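Local coordinates for B12-binding domain-containing protein (Kitasatospora setae, PDB 6WTE) that probably transfers methyl groups from S-adenosylmethionine by way of bound cobalamin, as a TsrM-type radical SAM methylase that carries a [4Fe-4S] cluster and works without radical chemistry, at residues 35-40 / 57-62; 426-431 / 450-455; 532-537 / 549-554; 343-348 / 377-382. All coordinates share one frame; numbering follows the deposited sequence. Where two conformers were deposited one is given.

Interaction 1 of 4, residues 35-40 / 57-62; sequences EVEVLD and AERSPM
Arg59 is gripped at one edge of its guanidinium by two glutamates, Glu37 and Glu35, in a salt-bridge network. The straightest bond runs from Arg59 NE to Glu37 OE1, 3.0 Å long with an N-H...O angle of 174°; the oxygen lies almost in the guanidinium plane and is met on its syn side. Arg59 NH2 adds two weak bonds, to Glu35 OE2 at 2.9 Å and to Glu37 OE2 at 3.1 Å. The first is strongly bent, at 116°, so its short length says more about charge than about good hydrogen-bond geometry. The arginine reaches this position because its chain folds at chi2 and chi3, whereas both glutamates extend beyond CG from alternate residues on the same face of strand 35-40. Beyond the two segments, Tyr55 OH also bonds Glu37 OE1. The arginine's aliphatic part adds little, its CG merely passing Glu37 OE1 at 3.7 Å. An alanine in place of Arg59 would probably leave Glu35 and Glu37 as neighbouring negative charges without their shared counterion. Strand 35-40 is the edge strand of the cobalamin-binding domain's sheet, and Arg59 follows the helix of the beta-alpha-beta crossover leading to strand 63-67. The chemistry implies that this exit is fastened to the edge strand chiefly by charge, in a partly buried setting.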
loop_
_atom_site.group_PDB
_atom_site.type_symbol
_atom_site.label_atom_id
_atom_site.label_comp_id
_atom_site.label_asym_id
_atom_site.label_seq_id
_atom_site.Cartn_x
_atom_site.Cartn_y
_atom_site.Cartn_z
ATOM N N GLU A 35 18.171 -0.659 21.502
ATOM C CA GLU A 35 18.919 0.143 20.551
ATOM C C GLU A 35 18.517 -0.305 19.151
ATOM O O GLU A 35 18.466 -1.506 18.875
ATOM C CB GLU A 35 20.424 -0.025 20.764
ATOM C CG GLU A 35 21.286 0.810 19.839
ATOM C CD GLU A 35 22.766 0.545 20.032
ATOM O OE1 GLU A 35 23.107 -0.429 20.735
ATOM O OE2 GLU A 35 23.587 1.307 19.477
ATOM N N VAL A 36 18.205 0.653 18.280
ATOM C CA VAL A 36 17.714 0.353 16.943
ATOM C C VAL A 36 18.625 1.005 15.918
ATOM O O VAL A 36 18.930 2.199 16.019
ATOM C CB VAL A 36 16.267 0.832 16.738
ATOM C CG1 VAL A 36 15.780 0.393 15.377
ATOM C CG2 VAL A 36 15.375 0.297 17.839
ATOM N N GLU A 37 19.034 0.233 14.921
ATOM C CA GLU A 37 19.728 0.758 13.756
ATOM C C GLU A 37 18.975 0.355 12.497
ATOM O O GLU A 37 18.473 -0.770 12.394
ATOM C CB GLU A 37 21.176 0.264 13.718
ATOM C CG GLU A 37 21.979 0.819 14.880
ATOM C CD GLU A 37 23.441 0.429 14.848
ATOM O OE1 GLU A 37 23.767 -0.678 14.379
ATOM O OE2 GLU A 37 24.262 1.242 15.301
ATOM N N VAL A 38 18.876 1.292 11.556
ATOM C CA VAL A 38 18.178 1.098 10.289
ATOM C C VAL A 38 19.213 1.036 9.181
ATOM O O VAL A 38 20.116 1.878 9.109
ATOM C CB VAL A 38 17.168 2.227 10.013
ATOM C CG1 VAL A 38 16.541 2.061 8.620
ATOM C CG2 VAL A 38 16.097 2.258 11.091
ATOM N N LEU A 39 19.079 0.050 8.314
ATOM C CA LEU A 39 19.912 -0.061 7.127
ATOM C C LEU A 39 18.975 0.101 5.938
ATOM O O LEU A 39 18.177 -0.795 5.643
ATOM C CB LEU A 39 20.651 -1.398 7.116
ATOM C CG LEU A 39 22.017 -1.482 6.462
ATOM C CD1 LEU A 39 22.945 -0.421 7.045
ATOM C CD2 LEU A 39 22.575 -2.879 6.707
ATOM N N ASP A 40 19.021 1.264 5.293
ATOM C CA ASP A 40 18.089 1.594 4.221
ATOM C C ASP A 40 18.795 1.393 2.883
ATOM O O ASP A 40 19.719 2.139 2.542
ATOM C CB ASP A 40 17.577 3.025 4.376
ATOM C CG ASP A 40 16.413 3.327 3.462
ATOM O OD1 ASP A 40 16.111 2.488 2.595
ATOM O OD2 ASP A 40 15.793 4.396 3.624
ATOM N N ALA A 57 29.968 -6.715 9.567
ATOM C CA ALA A 57 31.323 -6.880 10.073
ATOM C C ALA A 57 31.542 -6.071 11.346
ATOM O O ALA A 57 32.323 -6.476 12.214
ATOM C CB ALA A 57 32.331 -6.480 9.002
ATOM N N GLU A 58 30.841 -4.947 11.481
ATOM C CA GLU A 58 30.992 -4.033 12.603
ATOM C C GLU A 58 29.946 -4.229 13.693
ATOM O O GLU A 58 30.209 -3.898 14.854
ATOM C CB GLU A 58 30.919 -2.589 12.095
ATOM C CG GLU A 58 31.772 -2.339 10.851
ATOM C CD GLU A 58 31.263 -1.179 10.012
ATOM O OE1 GLU A 58 30.289 -0.520 10.439
ATOM O OE2 GLU A 58 31.827 -0.928 8.921
ATOM N N ARG A 59 28.768 -4.750 13.355
ATOM C CA ARG A 59 27.646 -4.816 14.280
ATOM C C ARG A 59 27.072 -6.225 14.306
ATOM O O ARG A 59 27.046 -6.923 13.289
ATOM C CB ARG A 59 26.535 -3.823 13.892
ATOM C CG ARG A 59 26.991 -2.376 13.867
ATOM C CD ARG A 59 27.386 -1.905 15.255
ATOM N NE ARG A 59 26.290 -1.234 15.946
ATOM C CZ ARG A 59 26.298 -0.932 17.240
ATOM N NH1 ARG A 59 27.341 -1.255 17.989
ATOM N NH2 ARG A 59 25.262 -0.310 17.785
ATOM N N SER A 60 26.597 -6.626 15.481
ATOM C CA SER A 60 26.012 -7.949 15.690
ATOM C C SER A 60 24.659 -7.779 16.365
ATOM O O SER A 60 24.516 -8.015 17.571
ATOM C CB SER A 60 26.939 -8.845 16.515
ATOM O OG SER A 60 28.194 -9.007 15.875
ATOM N N PRO A 61 23.640 -7.365 15.616
ATOM C CA PRO A 61 22.301 -7.257 16.203
ATOM C C PRO A 61 21.795 -8.629 16.623
ATOM O O PRO A 61 22.157 -9.649 16.037
ATOM C CB PRO A 61 21.457 -6.678 15.062
ATOM C CG PRO A 61 22.175 -7.101 13.819
ATOM C CD PRO A 61 23.641 -7.050 14.175
ATOM N N MET A 62 20.958 -8.651 17.658
ATOM C CA MET A 62 20.397 -9.916 18.111
ATOM C C MET A 62 19.079 -10.255 17.430
ATOM O O MET A 62 18.572 -11.363 17.620
ATOM C CB MET A 62 20.220 -9.916 19.638
ATOM C CG MET A 62 19.482 -8.726 20.203
ATOM S SD MET A 62 17.692 -8.966 20.222
ATOM C CE MET A 62 17.155 -7.346 20.765
#

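Interaction 2 of 4, residues 426-431 / 450-455; sequences QCAGVR and LRMCAS. With EDO (1,2-ethanediol), chain J.
Met452 sends its thioether over the backbone of Ala428, and that one side chain carries nearly the whole contact. Its CG stands anti to the carbonyl carbon (chi1 -63°), and the remaining chain is fully stretched, which carries SD and CE across to the other segment. There Met452 CE lies 3.5 Å from Ala428 O, and Met452 SD is equally near that oxygen. The methyl end also meets the methyl of Ala428, CE to CB, at 4.3 Å, a loose apolar touch. Gly429 comes beside the sulfur, its N 4.3 Å from Met452 SD. A beta carbon modelled there would come within 3.3 Å of Met452 SD, so the close passage suits a residue with no side chain. The backbone on this side is tightly turned: Ala428 and Gly429 both have positive phi, and Val430 N bonds to Cys427 O at 3.0 Å, which fits a type I' turn. Cys427 O takes a second bond, from Arg431 N. On the far side of this end, Gln426 extends beyond CG and gives a straight NE2 bond to O2 of a 1,2-ethanediol, 3.1 Å long, probably a crystallisation additive; Glu422 is another partner of NE2. Nearby, Arg451 of the 3-10 turn forms a salt bridge with Glu425. The contact is a surface one, in which a 3-10 turn ahead of helix 456-461 leans a methionine on the left-handed turn that ends helix 418-427, far from the annotated sites of the radical SAM core.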
loop_
_atom_site.group_PDB
_atom_site.type_symbol
_atom_site.label_atom_id
_atom_site.label_comp_id
_atom_site.label_asym_id
_atom_site.label_seq_id
_atom_site.Cartn_x
_atom_site.Cartn_y
_atom_site.Cartn_z
ATOM N N GLN A 426 -14.751 -20.977 -6.834
ATOM C CA GLN A 426 -15.209 -21.399 -8.152
ATOM C C GLN A 426 -14.313 -22.484 -8.731
ATOM O O GLN A 426 -14.791 -23.369 -9.449
ATOM C CB GLN A 426 -15.273 -20.196 -9.087
ATOM C CG GLN A 426 -16.309 -19.174 -8.665
ATOM C CD GLN A 426 -16.269 -17.929 -9.511
ATOM O OE1 GLN A 426 -15.513 -17.846 -10.480
ATOM N NE2 GLN A 426 -17.086 -16.951 -9.155
ATOM N N CYS A 427 -13.014 -22.427 -8.436
ATOM C CA CYS A 427 -12.101 -23.477 -8.870
ATOM C C CYS A 427 -12.331 -24.763 -8.089
ATOM O O CYS A 427 -12.251 -25.859 -8.654
ATOM C CB CYS A 427 -10.651 -23.017 -8.708
ATOM S SG CYS A 427 -10.153 -21.675 -9.802
ATOM N N ALA A 428 -12.585 -24.647 -6.782
ATOM C CA ALA A 428 -12.826 -25.801 -5.906
ATOM C C ALA A 428 -11.726 -26.854 -6.030
ATOM O O ALA A 428 -11.958 -28.043 -5.787
ATOM C CB ALA A 428 -14.197 -26.431 -6.171
ATOM N N GLY A 429 -10.524 -26.424 -6.413
ATOM C CA GLY A 429 -9.393 -27.324 -6.555
ATOM C C GLY A 429 -9.439 -28.291 -7.720
ATOM O O GLY A 429 -8.548 -29.138 -7.822
ATOM N N VAL A 430 -10.429 -28.191 -8.617
ATOM C CA VAL A 430 -10.609 -29.195 -9.668
ATOM C C VAL A 430 -10.786 -28.580 -11.054
ATOM O O VAL A 430 -10.812 -29.300 -12.058
ATOM C CB VAL A 430 -11.813 -30.107 -9.356
ATOM C CG1 VAL A 430 -11.619 -30.831 -8.022
ATOM C CG2 VAL A 430 -13.107 -29.304 -9.360
ATOM N N ARG A 431 -10.932 -27.263 -11.132
ATOM C CA ARG A 431 -11.169 -26.601 -12.407
ATOM C C ARG A 431 -10.636 -25.179 -12.328
ATOM O O ARG A 431 -10.299 -24.681 -11.255
ATOM C CB ARG A 431 -12.660 -26.593 -12.755
ATOM C CG ARG A 431 -13.499 -25.994 -11.644
ATOM C CD ARG A 431 -14.980 -25.980 -11.957
ATOM N NE ARG A 431 -15.733 -25.584 -10.773
ATOM C CZ ARG A 431 -16.274 -26.439 -9.915
ATOM N NH1 ARG A 431 -16.165 -27.744 -10.117
ATOM N NH2 ARG A 431 -16.934 -25.988 -8.858
ATOM N N LEU A 450 -9.134 -22.200 0.923
ATOM C CA LEU A 450 -8.312 -22.371 2.120
ATOM C C LEU A 450 -8.572 -23.703 2.816
ATOM O O LEU A 450 -7.630 -24.368 3.266
ATOM C CB LEU A 450 -8.559 -21.213 3.086
ATOM C CG LEU A 450 -7.976 -21.382 4.491
ATOM C CD1 LEU A 450 -6.452 -21.426 4.466
ATOM C CD2 LEU A 450 -8.460 -20.276 5.407
ATOM N N ARG A 451 -9.839 -24.115 2.916
ATOM C CA ARG A 451 -10.149 -25.349 3.633
ATOM C C ARG A 451 -9.602 -26.584 2.931
ATOM O O ARG A 451 -9.534 -27.653 3.545
ATOM C CB ARG A 451 -11.659 -25.492 3.818
ATOM C CG ARG A 451 -12.422 -25.690 2.525
ATOM C CD ARG A 451 -13.921 -25.681 2.763
ATOM N NE ARG A 451 -14.656 -25.904 1.526
ATOM C CZ ARG A 451 -14.856 -24.967 0.603
ATOM N NH1 ARG A 451 -14.375 -23.744 0.783
ATOM N NH2 ARG A 451 -15.536 -25.253 -0.497
ATOM N N MET A 452 -9.228 -26.471 1.664
ATOM C CA MET A 452 -8.623 -27.578 0.940
ATOM C C MET A 452 -7.105 -27.544 0.968
ATOM O O MET A 452 -6.474 -28.439 0.396
ATOM C CB MET A 452 -9.094 -27.581 -0.514
ATOM C CG MET A 452 -10.577 -27.792 -0.690
ATOM S SD MET A 452 -10.947 -27.945 -2.442
ATOM C CE MET A 452 -12.738 -27.895 -2.408
ATOM N N CYS A 453 -6.506 -26.536 1.601
ATOM C CA CYS A 453 -5.059 -26.427 1.655
ATOM C C CYS A 453 -4.535 -27.019 2.956
ATOM O O CYS A 453 -5.195 -26.964 3.997
ATOM C CB CYS A 453 -4.617 -24.971 1.529
ATOM S SG CYS A 453 -5.072 -24.246 -0.062
ATOM N N ALA A 454 -3.330 -27.580 2.881
ATOM C CA ALA A 454 -2.709 -28.183 4.050
ATOM C C ALA A 454 -2.171 -27.148 5.027
ATOM O O ALA A 454 -1.934 -27.483 6.194
ATOM C CB ALA A 454 -1.577 -29.118 3.621
ATOM N N SER A 455 -1.990 -25.908 4.589
ATOM C CA SER A 455 -1.392 -24.885 5.432
ATOM C C SER A 455 -1.822 -23.520 4.919
ATOM O O SER A 455 -2.188 -23.381 3.744
ATOM C CB SER A 455 0.143 -24.989 5.427
ATOM O OG SER A 455 0.665 -24.594 4.163
HETATM C C1 EDO J . -16.689 -13.078 -9.081
HETATM O O1 EDO J . -15.811 -13.423 -8.009
HETATM C C2 EDO J . -16.226 -13.779 -10.352
HETATM O O2 EDO J . -17.350 -14.440 -10.942
#

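Interaction 3 of 4, residues 532-537 / 549-554; sequences NPFLTS and SHWRGR. With EDO (1,2-ethanediol), chain O.
Phe534 and Arg554 make the tight part of this contact, with the beta carbon of the arginine seated over one face of the phenyl ring. Arg554 CB stands 3.7 Å from the centroid of the Phe534 ring and only 16° off its normal, which meets the definition of a CH-pi contact; the shortest pair between these two residues is Phe534 CE1 to Arg554 CB, 3.5 Å. The far end of the ring is also closely packed, since Phe534 CZ reaches His550 O at 3.3 Å. Phe534 CG lies anti to the backbone N (chi1 179°), and this directs the ring from helix 533-540 into the bend of 549-554. That helix opens with an N-cap: Asn532 OD1 accepts from Leu535 N, and more weakly from Phe534 N. The receiving bend is a type I beta turn from Trp551 to Arg554, placed just where helix 554-566 begins, and Met558 of that helix also touches Phe534. Toward Trp551 the packing is looser, resting on a single touch of Phe534 CE2 on Trp551 CE3 at 3.9 Å, with the two side chains crossing at about a right angle. Here a 1,2-ethanediol, probably from the crystallisation liquor, wedges between the segments: Asn532 ND2 donates to its O1 at 2.9 Å, and O1 meets the edge of the Trp551 ring. The polar end of Arg554 turns away from the phenyl ring, its NH1 bonding to Trp551 O and its NE paired with Glu524.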
loop_
_atom_site.group_PDB
_atom_site.type_symbol
_atom_site.label_atom_id
_atom_site.label_comp_id
_atom_site.label_asym_id
_atom_site.label_seq_id
_atom_site.Cartn_x
_atom_site.Cartn_y
_atom_site.Cartn_z
ATOM N N ASN A 532 12.760 9.153 -16.232
ATOM C CA ASN A 532 11.546 9.881 -16.567
ATOM C C ASN A 532 11.859 11.373 -16.615
ATOM O O ASN A 532 12.137 11.981 -15.573
ATOM C CB ASN A 532 10.450 9.572 -15.543
ATOM C CG ASN A 532 9.086 10.096 -15.958
ATOM O OD1 ASN A 532 8.942 11.259 -16.328
ATOM N ND2 ASN A 532 8.076 9.241 -15.882
ATOM N N PRO A 533 11.830 12.000 -17.796
ATOM C CA PRO A 533 12.174 13.432 -17.871
ATOM C C PRO A 533 11.232 14.320 -17.077
ATOM O O PRO A 533 11.640 15.403 -16.632
ATOM C CB PRO A 533 12.104 13.730 -19.375
ATOM C CG PRO A 533 11.173 12.694 -19.919
ATOM C CD PRO A 533 11.442 11.455 -19.107
ATOM N N PHE A 534 9.979 13.899 -16.896
ATOM C CA PHE A 534 9.060 14.660 -16.057
ATOM C C PHE A 534 9.481 14.597 -14.595
ATOM O O PHE A 534 9.490 15.622 -13.901
ATOM C CB PHE A 534 7.635 14.139 -16.243
ATOM C CG PHE A 534 6.613 14.848 -15.405
ATOM C CD1 PHE A 534 6.608 16.230 -15.316
ATOM C CD2 PHE A 534 5.650 14.136 -14.716
ATOM C CE1 PHE A 534 5.668 16.885 -14.547
ATOM C CE2 PHE A 534 4.703 14.788 -13.946
ATOM C CZ PHE A 534 4.718 16.168 -13.863
ATOM N N LEU A 535 9.858 13.410 -14.115
ATOM C CA LEU A 535 10.319 13.288 -12.736
ATOM C C LEU A 535 11.582 14.108 -12.506
ATOM O O LEU A 535 11.695 14.819 -11.501
ATOM C CB LEU A 535 10.557 11.817 -12.398
ATOM C CG LEU A 535 9.280 11.004 -12.198
ATOM C CD1 LEU A 535 9.602 9.543 -11.923
ATOM C CD2 LEU A 535 8.487 11.595 -11.050
ATOM N N THR A 536 12.534 14.038 -13.439
ATOM C CA THR A 536 13.764 14.804 -13.290
ATOM C C THR A 536 13.494 16.301 -13.335
ATOM O O THR A 536 14.164 17.071 -12.637
ATOM C CB THR A 536 14.766 14.414 -14.376
ATOM O OG1 THR A 536 14.249 14.781 -15.660
ATOM C CG2 THR A 536 15.005 12.915 -14.357
ATOM N N SER A 537 12.516 16.727 -14.136
ATOM C CA SER A 537 12.193 18.148 -14.214
ATOM C C SER A 537 11.569 18.642 -12.916
ATOM O O SER A 537 11.873 19.753 -12.459
ATOM C CB SER A 537 11.263 18.408 -15.398
ATOM O OG SER A 537 11.913 18.106 -16.623
ATOM N N SER A 549 -0.467 16.344 -8.936
ATOM C CA SER A 549 -0.833 17.758 -8.930
ATOM C C SER A 549 -0.127 18.554 -10.017
ATOM O O SER A 549 -0.508 19.701 -10.270
ATOM C CB SER A 549 -0.532 18.382 -7.562
ATOM O OG SER A 549 0.858 18.610 -7.378
ATOM N N HIS A 550 0.896 17.983 -10.653
ATOM C CA HIS A 550 1.612 18.636 -11.741
ATOM C C HIS A 550 1.439 17.905 -13.065
ATOM O O HIS A 550 2.137 18.220 -14.035
ATOM C CB HIS A 550 3.095 18.756 -11.380
ATOM C CG HIS A 550 3.332 19.490 -10.099
ATOM N ND1 HIS A 550 2.916 20.788 -9.902
ATOM C CD2 HIS A 550 3.919 19.102 -8.942
ATOM C CE1 HIS A 550 3.242 21.173 -8.681
ATOM N NE2 HIS A 550 3.853 20.168 -8.077
ATOM N N TRP A 551 0.514 16.946 -13.130
ATOM C CA TRP A 551 0.325 16.164 -14.347
ATOM C C TRP A 551 -0.206 17.023 -15.492
ATOM O O TRP A 551 0.305 16.960 -16.617
ATOM C CB TRP A 551 -0.616 14.993 -14.048
ATOM C CG TRP A 551 -0.751 13.987 -15.154
ATOM C CD1 TRP A 551 -1.856 13.761 -15.921
ATOM C CD2 TRP A 551 0.249 13.064 -15.606
ATOM N NE1 TRP A 551 -1.607 12.752 -16.826
ATOM C CE2 TRP A 551 -0.322 12.308 -16.653
ATOM C CE3 TRP A 551 1.570 12.800 -15.228
ATOM C CZ2 TRP A 551 0.385 11.316 -17.330
ATOM C CZ3 TRP A 551 2.270 11.808 -15.899
ATOM C CH2 TRP A 551 1.676 11.083 -16.942
ATOM N N ARG A 552 -1.221 17.851 -15.229
ATOM C CA ARG A 552 -1.773 18.684 -16.299
ATOM C C ARG A 552 -0.698 19.516 -16.988
ATOM O O ARG A 552 -0.712 19.667 -18.215
ATOM C CB ARG A 552 -2.868 19.602 -15.754
ATOM C CG ARG A 552 -4.200 18.915 -15.548
ATOM C CD ARG A 552 -5.320 19.925 -15.369
ATOM N NE ARG A 552 -6.593 19.241 -15.167
ATOM C CZ ARG A 552 -7.786 19.812 -15.260
ATOM N NH1 ARG A 552 -7.892 21.102 -15.562
ATOM N NH2 ARG A 552 -8.879 19.085 -15.063
ATOM N N GLY A 553 0.258 20.038 -16.223
ATOM C CA GLY A 553 1.256 20.918 -16.799
ATOM C C GLY A 553 2.592 20.255 -17.062
ATOM O O GLY A 553 3.627 20.927 -17.070
ATOM N N ARG A 554 2.592 18.940 -17.294
ATOM C CA ARG A 554 3.866 18.230 -17.370
ATOM C C ARG A 554 4.712 18.694 -18.552
ATOM O O ARG A 554 5.943 18.772 -18.446
ATOM C CB ARG A 554 3.628 16.715 -17.421
ATOM C CG ARG A 554 2.735 16.210 -18.548
ATOM C CD ARG A 554 2.378 14.758 -18.234
ATOM N NE ARG A 554 1.596 14.088 -19.271
ATOM C CZ ARG A 554 0.281 14.214 -19.397
ATOM N NH1 ARG A 554 -0.380 15.011 -18.570
ATOM N NH2 ARG A 554 -0.371 13.552 -20.348
HETATM C C1 EDO O . 6.087 10.986 -17.799
HETATM O O1 EDO O . 5.484 10.345 -16.666
HETATM C C2 EDO O . 5.042 11.838 -18.505
HETATM O O2 EDO O . 5.653 12.627 -19.538
#

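Interaction 4 of 4, residues 343-348 / 377-382; sequences SGWKVT and EALFGM
Behind Trp345, whose opposite face is covered by Met382, Lys346 presses its CG against the indole while its NZ is gripped by three groups: a salt bridge to Asp335 and hydrogen bonds to Tyr355 and Gln310. The indole is therefore sandwiched, with Lys346 CG 3.9 Å above one face and Met382 CG over the other. Met382 CG makes a CH-pi contact, standing 3.5 Å from the centroid of the six-membered ring and only 7° off its normal. Bends at chi2 and chi3 curl the methionine along the indole, so that CE arrives over the five-membered ring, 3.6 Å from Trp345 CD1. The sulfur, between CG and CE in the chain, lies 4.5 Å from the five-membered ring's centroid, a Met-aromatic contact. Residues 377-380 end strand 373-380, which pairs in parallel with strands 327-335 and 404-412 in the TIM-barrel-like radical SAM core, and Gly381 and Met382 begin the loop after it. Loop 343-348 brings Trp345 against this end, within about 5 Å (between side chains) of Cys231, a ligand of the [4Fe-4S] cluster. At the rim of the ring the strand backbone takes over: Leu379 O meets Trp345 CH2 edge-on at 3.4 Å. Leu379 CD2 lies 3.9 Å from Trp345 CZ2. A serine in place of Trp345 would probably open a gap beneath Met382, leaving its bent chain free to turn and Leu379 without its aromatic neighbour. Beyond the two segments, His233 meets the indole with its ring plane at about 90°, and Ser232 touches both Trp345 and Met382.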
loop_
_atom_site.group_PDB
_atom_site.type_symbol
_atom_site.label_atom_id
_atom_site.label_comp_id
_atom_site.label_asym_id
_atom_site.label_seq_id
_atom_site.Cartn_x
_atom_site.Cartn_y
_atom_site.Cartn_z
ATOM N N SER A 343 -22.100 -3.270 -6.955
ATOM C CA SER A 343 -22.740 -4.234 -6.069
ATOM C C SER A 343 -21.830 -5.435 -5.847
ATOM O O SER A 343 -21.264 -5.984 -6.796
ATOM C CB SER A 343 -24.074 -4.688 -6.659
ATOM O OG SER A 343 -24.670 -5.685 -5.853
ATOM N N GLY A 344 -21.684 -5.833 -4.583
ATOM C CA GLY A 344 -20.789 -6.913 -4.215
ATOM C C GLY A 344 -19.315 -6.591 -4.301
ATOM O O GLY A 344 -18.491 -7.428 -3.906
ATOM N N TRP A 345 -18.954 -5.403 -4.788
ATOM C CA TRP A 345 -17.558 -5.006 -4.942
ATOM C C TRP A 345 -17.188 -3.952 -3.904
ATOM O O TRP A 345 -16.407 -4.239 -2.995
ATOM C CB TRP A 345 -17.313 -4.513 -6.374
ATOM C CG TRP A 345 -16.006 -3.797 -6.626
ATOM C CD1 TRP A 345 -14.888 -3.786 -5.830
ATOM C CD2 TRP A 345 -15.689 -2.990 -7.768
ATOM N NE1 TRP A 345 -13.905 -3.017 -6.406
ATOM C CE2 TRP A 345 -14.371 -2.517 -7.595
ATOM C CE3 TRP A 345 -16.392 -2.623 -8.920
ATOM C CZ2 TRP A 345 -13.745 -1.692 -8.529
ATOM C CZ3 TRP A 345 -15.764 -1.803 -9.850
ATOM C CH2 TRP A 345 -14.457 -1.347 -9.646
ATOM N N LYS A 346 -17.709 -2.732 -4.016
ATOM C CA LYS A 346 -17.385 -1.674 -3.055
ATOM C C LYS A 346 -18.442 -1.728 -1.961
ATOM O O LYS A 346 -19.470 -1.048 -2.025
ATOM C CB LYS A 346 -17.333 -0.314 -3.744
ATOM C CG LYS A 346 -16.228 -0.190 -4.796
ATOM C CD LYS A 346 -14.842 -0.307 -4.173
ATOM C CE LYS A 346 -14.558 0.867 -3.238
ATOM N NZ LYS A 346 -14.377 2.167 -3.966
ATOM N N VAL A 347 -18.211 -2.579 -0.956
ATOM C CA VAL A 347 -19.241 -2.886 0.026
ATOM C C VAL A 347 -18.684 -2.810 1.441
ATOM O O VAL A 347 -17.480 -2.952 1.677
ATOM C CB VAL A 347 -19.835 -4.277 -0.201
ATOM C CG1 VAL A 347 -20.420 -4.391 -1.592
ATOM C CG2 VAL A 347 -18.726 -5.293 0.007
ATOM N N THR A 348 -19.603 -2.634 2.389
ATOM C CA THR A 348 -19.315 -2.780 3.806
ATOM C C THR A 348 -19.212 -4.259 4.172
ATOM O O THR A 348 -19.383 -5.148 3.334
ATOM C CB THR A 348 -20.410 -2.137 4.654
ATOM O OG1 THR A 348 -21.586 -2.957 4.595
ATOM C CG2 THR A 348 -20.745 -0.738 4.153
ATOM N N GLU A 377 -10.259 8.112 -9.355
ATOM C CA GLU A 377 -9.725 6.841 -9.825
ATOM C C GLU A 377 -10.852 5.907 -10.249
ATOM O O GLU A 377 -11.890 5.832 -9.586
ATOM C CB GLU A 377 -8.891 6.163 -8.738
ATOM C CG GLU A 377 -7.813 7.050 -8.160
ATOM C CD GLU A 377 -6.446 6.737 -8.715
ATOM O OE1 GLU A 377 -6.361 6.210 -9.850
ATOM O OE2 GLU A 377 -5.454 7.023 -8.014
ATOM N N ALA A 378 -10.645 5.215 -11.367
ATOM C CA ALA A 378 -11.542 4.173 -11.842
ATOM C C ALA A 378 -10.770 2.873 -12.034
ATOM O O ALA A 378 -9.587 2.880 -12.384
ATOM C CB ALA A 378 -12.205 4.573 -13.164
ATOM N N LEU A 379 -11.444 1.750 -11.792
ATOM C CA LEU A 379 -10.862 0.428 -12.012
ATOM C C LEU A 379 -11.784 -0.353 -12.932
ATOM O O LEU A 379 -12.968 -0.521 -12.628
ATOM C CB LEU A 379 -10.651 -0.318 -10.691
ATOM C CG LEU A 379 -10.198 -1.774 -10.824
ATOM C CD1 LEU A 379 -8.897 -1.897 -11.614
ATOM C CD2 LEU A 379 -10.064 -2.409 -9.443
ATOM N N PHE A 380 -11.252 -0.813 -14.062
ATOM C CA PHE A 380 -12.038 -1.527 -15.055
ATOM C C PHE A 380 -11.635 -2.992 -15.100
ATOM O O PHE A 380 -10.468 -3.334 -14.907
ATOM C CB PHE A 380 -11.865 -0.906 -16.443
ATOM C CG PHE A 380 -12.419 0.484 -16.549
ATOM C CD1 PHE A 380 -13.667 0.786 -16.020
ATOM C CD2 PHE A 380 -11.689 1.493 -17.159
ATOM C CE1 PHE A 380 -14.181 2.064 -16.110
ATOM C CE2 PHE A 380 -12.198 2.774 -17.259
ATOM C CZ PHE A 380 -13.442 3.063 -16.728
ATOM N N GLY A 381 -12.617 -3.852 -15.363
ATOM C CA GLY A 381 -12.376 -5.278 -15.492
ATOM C C GLY A 381 -12.914 -6.132 -14.363
ATOM O O GLY A 381 -12.697 -7.351 -14.380
ATOM N N MET A 382 -13.583 -5.545 -13.373
ATOM C CA MET A 382 -14.195 -6.321 -12.305
ATOM C C MET A 382 -15.372 -7.119 -12.872
ATOM O O MET A 382 -15.808 -6.877 -14.000
ATOM C CB MET A 382 -14.625 -5.390 -11.170
ATOM C CG MET A 382 -13.461 -4.802 -10.378
ATOM S SD MET A 382 -12.542 -6.051 -9.434
ATOM C CE MET A 382 -13.633 -6.279 -8.039
#

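The four contacts lie apart and none touches another; interaction 4 comes within about 11 Å (nearest atoms) of both interaction 2 and interaction 3. Interaction 4 is the buried one and works through sulfur, methylene and indole surfaces close to the iron-sulfur cluster. Interaction 3 is partly buried and also aromatic, but it joins the starts of helices 533-540 and 554-566, near the end of the chain, and takes in an ethanediol, probably from the crystallisation liquor. Interaction 1, in the cobalamin-binding domain, relies on charge at an edge strand, while interaction 2 is a sparse surface contact of one methionine with a backbone turn. Interactions 1 and 4, on opposite sides of the chain's centre, each engage a sheet strand.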